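Penicillin-binding protein A (Mycobacterium tuberculosis, PDB 3UN7) probably cross-links peptidoglycan in the mycobacterial cell wall as a D,D-transpeptidase, binds penicillin and helps to regulate cell length. Local coordinates at residues A206-T211 with V243-A248; E212-A217 with F257-I262. One frame throughout, in Å; residues are numbered along the deposited sequence.

Interaction 1. Residues A206-T211 with V243-A248; sequences AGATET and VSLREA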
ATOM      1  N   ALA A 206      -2.386  26.091   5.212  1.00 40.12           N
ATOM      2  CA  ALA A 206      -1.721  27.379   5.320  1.00 41.21           C
ATOM      3  C   ALA A 206      -2.651  28.514   4.876  1.00 41.98           C
ATOM      4  O   ALA A 206      -2.295  29.682   4.986  1.00 42.62           O
ATOM      5  CB  ALA A 206      -0.417  27.389   4.511  1.00 41.14           C
ATOM      6  N   GLY A 207      -3.836  28.162   4.372  1.00 41.89           N
ATOM      7  CA  GLY A 207      -4.851  29.154   4.008  1.00 43.15           C
ATOM      8  C   GLY A 207      -5.055  29.434   2.529  1.00 43.24           C
ATOM      9  O   GLY A 207      -5.768  30.379   2.168  1.00 43.80           O
ATOM     10  N   ALA A 208      -4.438  28.627   1.661  1.00 42.72           N
ATOM     11  CA  ALA A 208      -4.720  28.717   0.230  1.00 42.81           C
ATOM     12  C   ALA A 208      -6.190  28.347  -0.007  1.00 42.79           C
ATOM     13  O   ALA A 208      -6.809  27.666   0.810  1.00 42.23           O
ATOM     14  CB  ALA A 208      -3.800  27.793  -0.564  1.00 42.48           C
ATOM     15  N   THR A 209      -6.757  28.819  -1.108  1.00 43.36           N
ATOM     16  CA  THR A 209      -8.127  28.437  -1.459  1.00 44.11           C
ATOM     17  C   THR A 209      -8.112  27.722  -2.791  1.00 43.87           C
ATOM     18  O   THR A 209      -7.170  27.860  -3.578  1.00 43.15           O
ATOM     19  CB  THR A 209      -9.102  29.632  -1.532  1.00 45.05           C
ATOM     20  OG1 THR A 209      -8.783  30.449  -2.663  1.00 46.28           O
ATOM     21  CG2 THR A 209      -9.056  30.474  -0.266  1.00 46.58           C
ATOM     22  N   GLU A 210      -9.170  26.959  -3.028  1.00 44.17           N
ATOM     23  CA  GLU A 210      -9.321  26.172  -4.236  1.00 44.71           C
ATOM     24  C   GLU A 210      -9.484  27.032  -5.470  1.00 44.60           C
ATOM     25  O   GLU A 210      -9.273  26.567  -6.593  1.00 44.41           O
ATOM     26  CB  GLU A 210     -10.557  25.293  -4.120  1.00 45.12           C
ATOM     27  CG  GLU A 210     -10.470  24.177  -3.111  1.00 47.16           C
ATOM     28  CD  GLU A 210     -11.690  23.290  -3.188  1.00 50.61           C
ATOM     29  OE1 GLU A 210     -12.375  23.329  -4.236  1.00 51.73           O
ATOM     30  OE2 GLU A 210     -11.971  22.558  -2.212  1.00 53.84           O
ATOM     31  N   THR A 211      -9.888  28.280  -5.264  1.00 45.09           N
ATOM     32  CA  THR A 211     -10.229  29.148  -6.375  1.00 45.14           C
ATOM     33  C   THR A 211      -9.102  30.097  -6.729  1.00 44.99           C
ATOM     34  O   THR A 211      -9.213  30.820  -7.710  1.00 44.75           O
ATOM     35  CB  THR A 211     -11.521  29.980  -6.128  1.00 45.97           C
ATOM     36  OG1 THR A 211     -11.171  31.355  -5.922  1.00 47.92           O
ATOM     37  CG2 THR A 211     -12.314  29.450  -4.944  1.00 45.82           C
ATOM     38  N   VAL A 243      -4.882  29.117 -13.908  1.00 42.12           N
ATOM     39  CA  VAL A 243      -6.032  28.267 -13.580  1.00 42.10           C
ATOM     40  C   VAL A 243      -6.201  28.222 -12.065  1.00 41.15           C
ATOM     41  O   VAL A 243      -5.250  28.470 -11.323  1.00 40.44           O
ATOM     42  CB  VAL A 243      -5.896  26.807 -14.107  1.00 42.16           C
ATOM     43  CG1 VAL A 243      -6.045  26.745 -15.649  1.00 43.93           C
ATOM     44  CG2 VAL A 243      -4.598  26.176 -13.641  1.00 41.87           C
ATOM     45  N   SER A 244      -7.413  27.906 -11.620  1.00 40.05           N
ATOM     46  CA  SER A 244      -7.684  27.742 -10.200  1.00 39.24           C
ATOM     47  C   SER A 244      -6.915  26.540  -9.657  1.00 38.44           C
ATOM     48  O   SER A 244      -6.642  25.588 -10.390  1.00 37.78           O
ATOM     49  CB  SER A 244      -9.182  27.548  -9.968  1.00 39.28           C
ATOM     50  OG  SER A 244      -9.607  26.269 -10.430  1.00 37.48           O
ATOM     51  N   LEU A 245      -6.572  26.592  -8.371  1.00 38.40           N
ATOM     52  CA  LEU A 245      -6.002  25.447  -7.669  1.00 37.63           C
ATOM     53  C   LEU A 245      -6.853  24.193  -7.919  1.00 37.50           C
ATOM     54  O   LEU A 245      -6.306  23.145  -8.227  1.00 37.51           O
ATOM     55  CB  LEU A 245      -5.877  25.749  -6.164  1.00 37.77           C
ATOM     56  CG  LEU A 245      -5.105  24.817  -5.216  1.00 37.19           C
ATOM     57  CD1 LEU A 245      -4.608  25.597  -3.996  1.00 37.01           C
ATOM     58  CD2 LEU A 245      -5.973  23.671  -4.778  1.00 39.38           C
ATOM     59  N   ARG A 246      -8.176  24.298  -7.812  1.00 37.60           N
ATOM     60  CA  ARG A 246      -9.043  23.136  -8.080  1.00 38.24           C
ATOM     61  C   ARG A 246      -8.809  22.574  -9.482  1.00 38.34           C
ATOM     62  O   ARG A 246      -8.671  21.358  -9.659  1.00 38.22           O
ATOM     63  CB  ARG A 246     -10.536  23.455  -7.872  1.00 38.86           C
ATOM     64  CG  ARG A 246     -11.482  22.303  -8.281  1.00 40.64           C
ATOM     65  CD  ARG A 246     -12.350  22.632  -9.522  1.00 47.01           C
ATOM     66  NE  ARG A 246     -12.834  21.451 -10.255  1.00 48.96           N
ATOM     67  CZ  ARG A 246     -13.503  20.431  -9.711  1.00 50.70           C
ATOM     68  NH1 ARG A 246     -13.776  20.406  -8.408  1.00 51.71           N
ATOM     69  NH2 ARG A 246     -13.895  19.413 -10.472  1.00 51.98           N
ATOM     70  N   GLU A 247      -8.792  23.457 -10.476  1.00 38.39           N
ATOM     71  CA  GLU A 247      -8.582  23.029 -11.846  1.00 39.04           C
ATOM     72  C   GLU A 247      -7.221  22.337 -12.009  1.00 38.29           C
ATOM     73  O   GLU A 247      -7.147  21.261 -12.601  1.00 38.06           O
ATOM     74  CB  GLU A 247      -8.735  24.203 -12.812  1.00 39.79           C
ATOM     75  CG  GLU A 247      -8.853  23.780 -14.266  1.00 42.11           C
ATOM     76  CD  GLU A 247      -9.327  24.901 -15.181  1.00 44.30           C
ATOM     77  OE1 GLU A 247      -8.942  26.073 -14.962  1.00 44.96           O
ATOM     78  OE2 GLU A 247     -10.085  24.601 -16.125  1.00 47.34           O
ATOM     79  N   ALA A 248      -6.163  22.942 -11.465  1.00 37.87           N
ATOM     80  CA  ALA A 248      -4.816  22.360 -11.523  1.00 38.08           C
ATOM     81  C   ALA A 248      -4.776  20.973 -10.878  1.00 37.95           C
ATOM     82  O   ALA A 248      -4.112  20.060 -11.385  1.00 38.09           O
ATOM     83  CB  ALA A 248      -3.797  23.275 -10.853  1.00 37.87           C
TER

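Interaction 2. Residues E212-A217 with F257-I262; sequences EQLTAA and FVQLGI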
ATOM      1  N   GLU A 212      -8.021  30.093  -5.947  1.00 44.41           N
ATOM      2  CA  GLU A 212      -6.919  30.997  -6.223  1.00 44.65           C
ATOM      3  C   GLU A 212      -6.146  30.555  -7.460  1.00 43.80           C
ATOM      4  O   GLU A 212      -6.112  29.368  -7.802  1.00 42.92           O
ATOM      5  CB  GLU A 212      -5.985  31.145  -5.018  1.00 45.17           C
ATOM      6  CG  GLU A 212      -5.109  29.932  -4.750  1.00 46.61           C
ATOM      7  CD  GLU A 212      -3.689  30.322  -4.417  1.00 50.85           C
ATOM      8  OE1 GLU A 212      -3.222  31.395  -4.894  1.00 53.24           O
ATOM      9  OE2 GLU A 212      -3.038  29.553  -3.686  1.00 49.99           O
ATOM     10  N   GLN A 213      -5.508  31.524  -8.105  1.00 43.40           N
ATOM     11  CA  GLN A 213      -4.991  31.346  -9.453  1.00 43.13           C
ATOM     12  C   GLN A 213      -3.513  30.977  -9.474  1.00 42.44           C
ATOM     13  O   GLN A 213      -2.704  31.623  -8.816  1.00 42.65           O
ATOM     14  CB  GLN A 213      -5.259  32.617 -10.277  1.00 44.04           C
ATOM     15  CG  GLN A 213      -6.761  32.932 -10.430  1.00 44.25           C
ATOM     16  CD  GLN A 213      -7.499  31.869 -11.225  1.00 44.18           C
ATOM     17  OE1 GLN A 213      -8.434  31.237 -10.725  1.00 45.13           O
ATOM     18  NE2 GLN A 213      -7.057  31.642 -12.460  1.00 44.32           N
ATOM     19  N   LEU A 214      -3.182  29.922 -10.221  1.00 41.34           N
ATOM     20  CA  LEU A 214      -1.798  29.468 -10.381  1.00 40.33           C
ATOM     21  C   LEU A 214      -1.439  29.356 -11.857  1.00 40.74           C
ATOM     22  O   LEU A 214      -2.325  29.228 -12.714  1.00 40.26           O
ATOM     23  CB  LEU A 214      -1.592  28.106  -9.710  1.00 39.40           C
ATOM     24  CG  LEU A 214      -1.996  27.973  -8.246  1.00 38.03           C
ATOM     25  CD1 LEU A 214      -2.136  26.481  -7.862  1.00 38.67           C
ATOM     26  CD2 LEU A 214      -0.995  28.676  -7.377  1.00 36.97           C
ATOM     27  N   THR A 215      -0.141  29.360 -12.145  1.00 40.75           N
ATOM     28  CA  THR A 215       0.340  29.311 -13.527  1.00 42.14           C
ATOM     29  C   THR A 215      -0.220  28.125 -14.313  1.00 41.95           C
ATOM     30  O   THR A 215      -0.354  27.015 -13.790  1.00 41.39           O
ATOM     31  CB  THR A 215       1.887  29.350 -13.636  1.00 42.46           C
ATOM     32  OG1 THR A 215       2.256  29.314 -15.017  1.00 44.85           O
ATOM     33  CG2 THR A 215       2.545  28.175 -12.909  1.00 42.80           C
ATOM     34  N   ALA A 216      -0.573  28.398 -15.566  1.00 42.76           N
ATOM     35  CA  ALA A 216      -1.021  27.379 -16.494  1.00 42.98           C
ATOM     36  C   ALA A 216       0.101  27.043 -17.474  1.00 43.79           C
ATOM     37  O   ALA A 216      -0.084  26.211 -18.359  1.00 44.15           O
ATOM     38  CB  ALA A 216      -2.263  27.856 -17.243  1.00 43.33           C
ATOM     39  N   ALA A 217       1.261  27.683 -17.291  1.00 44.10           N
ATOM     40  CA  ALA A 217       2.425  27.557 -18.184  1.00 45.19           C
ATOM     41  C   ALA A 217       2.875  26.113 -18.380  1.00 45.06           C
ATOM     42  O   ALA A 217       2.882  25.348 -17.424  1.00 44.76           O
ATOM     43  CB  ALA A 217       3.603  28.419 -17.672  1.00 45.59           C
ATOM     44  N   PHE A 257       1.673  23.057  -9.384  1.00 35.46           N
ATOM     45  CA  PHE A 257       2.074  22.518  -8.084  1.00 34.92           C
ATOM     46  C   PHE A 257       3.531  22.810  -7.707  1.00 35.69           C
ATOM     47  O   PHE A 257       3.861  22.917  -6.522  1.00 35.70           O
ATOM     48  CB  PHE A 257       1.694  21.044  -7.967  1.00 34.83           C
ATOM     49  CG  PHE A 257       0.227  20.860  -7.770  1.00 34.59           C
ATOM     50  CD1 PHE A 257      -0.318  20.941  -6.496  1.00 34.89           C
ATOM     51  CD2 PHE A 257      -0.624  20.712  -8.862  1.00 34.76           C
ATOM     52  CE1 PHE A 257      -1.687  20.819  -6.299  1.00 36.29           C
ATOM     53  CE2 PHE A 257      -1.994  20.593  -8.673  1.00 37.24           C
ATOM     54  CZ  PHE A 257      -2.526  20.648  -7.380  1.00 35.31           C
ATOM     55  N   VAL A 258       4.390  22.960  -8.711  1.00 36.04           N
ATOM     56  CA  VAL A 258       5.758  23.423  -8.465  1.00 37.04           C
ATOM     57  C   VAL A 258       5.659  24.829  -7.862  1.00 37.23           C
ATOM     58  O   VAL A 258       6.230  25.110  -6.800  1.00 37.48           O
ATOM     59  CB  VAL A 258       6.602  23.419  -9.772  1.00 37.95           C
ATOM     60  CG1 VAL A 258       7.936  24.152  -9.578  1.00 38.95           C
ATOM     61  CG2 VAL A 258       6.845  21.981 -10.231  1.00 37.64           C
ATOM     62  N   GLN A 259       4.900  25.688  -8.529  1.00 37.23           N
ATOM     63  CA  GLN A 259       4.681  27.063  -8.063  1.00 38.03           C
ATOM     64  C   GLN A 259       4.015  27.080  -6.677  1.00 37.69           C
ATOM     65  O   GLN A 259       4.469  27.777  -5.773  1.00 37.67           O
ATOM     66  CB  GLN A 259       3.852  27.843  -9.091  1.00 38.85           C
ATOM     67  CG  GLN A 259       3.700  29.330  -8.787  1.00 40.09           C
ATOM     68  CD  GLN A 259       2.685  29.987  -9.679  1.00 42.96           C
ATOM     69  OE1 GLN A 259       1.588  29.471  -9.877  1.00 43.55           O
ATOM     70  NE2 GLN A 259       3.052  31.125 -10.245  1.00 44.72           N
ATOM     71  N   LEU A 260       2.977  26.266  -6.504  1.00 37.65           N
ATOM     72  CA  LEU A 260       2.250  26.206  -5.236  1.00 37.55           C
ATOM     73  C   LEU A 260       3.116  25.709  -4.070  1.00 37.76           C
ATOM     74  O   LEU A 260       3.069  26.273  -2.985  1.00 37.43           O
ATOM     75  CB  LEU A 260       0.986  25.342  -5.371  1.00 36.80           C
ATOM     76  CG  LEU A 260       0.147  25.179  -4.090  1.00 37.86           C
ATOM     77  CD1 LEU A 260      -0.498  26.514  -3.692  1.00 37.67           C
ATOM     78  CD2 LEU A 260      -0.911  24.081  -4.228  1.00 36.16           C
ATOM     79  N   GLY A 261       3.889  24.647  -4.301  1.00 37.79           N
ATOM     80  CA  GLY A 261       4.742  24.083  -3.259  1.00 37.94           C
ATOM     81  C   GLY A 261       5.842  25.034  -2.830  1.00 38.79           C
ATOM     82  O   GLY A 261       6.106  25.210  -1.636  1.00 38.85           O
ATOM     83  N   ILE A 262       6.506  25.639  -3.803  1.00 39.67           N
ATOM     84  CA  ILE A 262       7.524  26.646  -3.493  1.00 41.40           C
ATOM     85  C   ILE A 262       6.899  27.798  -2.688  1.00 41.92           C
ATOM     86  O   ILE A 262       7.475  28.249  -1.706  1.00 42.16           O
ATOM     87  CB  ILE A 262       8.276  27.126  -4.761  1.00 41.90           C
ATOM     88  CG1 ILE A 262       9.156  25.990  -5.302  1.00 42.75           C
ATOM     89  CG2 ILE A 262       9.111  28.393  -4.473  1.00 43.13           C
ATOM     90  CD1 ILE A 262       9.579  26.165  -6.759  1.00 45.12           C
TER

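Interaction 1. Residues A206-T211 with V243-A248
The capped N terminus of helix 245-251, in the transpeptidase domain, takes up the carbonyl of Glu210. Arg246 N, in the first turn, donates to Glu210 O at 2.8 Å with an N-H...O angle of 164°; the donor lies in the plane of the carbonyl, on a lone pair of Glu210 O. Ser244 is the N-cap, and its OG accepts from Glu247 N at 2.9 Å. Leu245 N comes within 3.2 Å of Glu210 O, but at too poor an angle to bond; it pairs instead with the backbone of Glu212. The N-H groups of Leu245, Arg246 and Glu247 are thus met by two carbonyls of the incoming chain and by the Ser244 hydroxyl.

Upstream, Gly207 closes helix 196-205 in a Schellman motif at a positive phi, and the loop then runs over Leu245. CG of Leu245 is anti to its backbone N (chi1 -170°), and CD1 lies 3.4 Å from Thr209 O and 4.2 Å from Ala208 CB. The Glu210 side chain crosses that of Arg246 at a slant without a salt bridge: OE1 is 5.3 Å from NH1. Glu372 brings a like charge close to this carboxylate, while Lys369 of the same helix 364-379 also touches Glu210. Where the two side chains do touch, Glu210 OE1 rests 4.1 Å from Arg246 CB.

Interaction 2. Residues E212-A217 with F257-I262
Thr215 and Gln259 join strand 213-215, half of a two-stranded antiparallel sheet, to helix 254-264; the axes of strand 213-215 and of the helical segment 257-262 come within 7.8 Å of each other. The bond between them pairs backbone with side chain: Thr215 N donates to Gln259 OE1 at 2.9 Å, nearly straight at 173°, with the donor tilted 25° from the amide plane. The extended chain of Gln259 carries its amide across to the strand, where OE1 takes the N-H of Thr215 and also lies 3.4 Å from Leu214 CA. Thr215 puts its methyl against the same group. Because OG1 is anti to the backbone N (chi1 -179°), CG2 falls between the backbone N and the carbonyl carbon, 3.7 Å from Gln259 CD.

Beside this polar link lies an apolar one. Leu214, buried, packs its CD1 on Leu260 CB at 4.2 Å, and Leu260 in turn reaches Ala203 of helix 196-205 and Leu245 of helix 245-251. The acidic end of Glu212 borders the same leucine.

In the next shell, Leu214 bonds through its backbone to Val243 of the partner strand, while the N-H of the following residue is given to the glutamine. At the end of the strand, from Thr215, the chain bends in an ST turn, and Ala217 O bonds to Thr255 OG1, a second tie to helix 254-264. The turn itself is held by Thr215 OG1, which accepts from Ala217 N at 3.0 Å.

Overall arrangement
Leaving helix 196-205, the chain passes through 206-211 and straight on into 212-217, so the two contacts draw on one continuous run. It then makes a long excursion before 243-248 returns to it, closing the loop of interaction 1; the helix after that, 254-264, brings 257-262 back and closes the longer loop of interaction 2. The segments alternate along the chain, so the two closures cross. With centres about 9 Å apart, they share the small sheet in which strand 213-215 pairs with strand 242-244. Together they tie that sheet, the end of helix 196-205 and the consecutive helices 245-251 and 254-264 into one part of the transpeptidase domain, away from the probable active-site serine, Ser193.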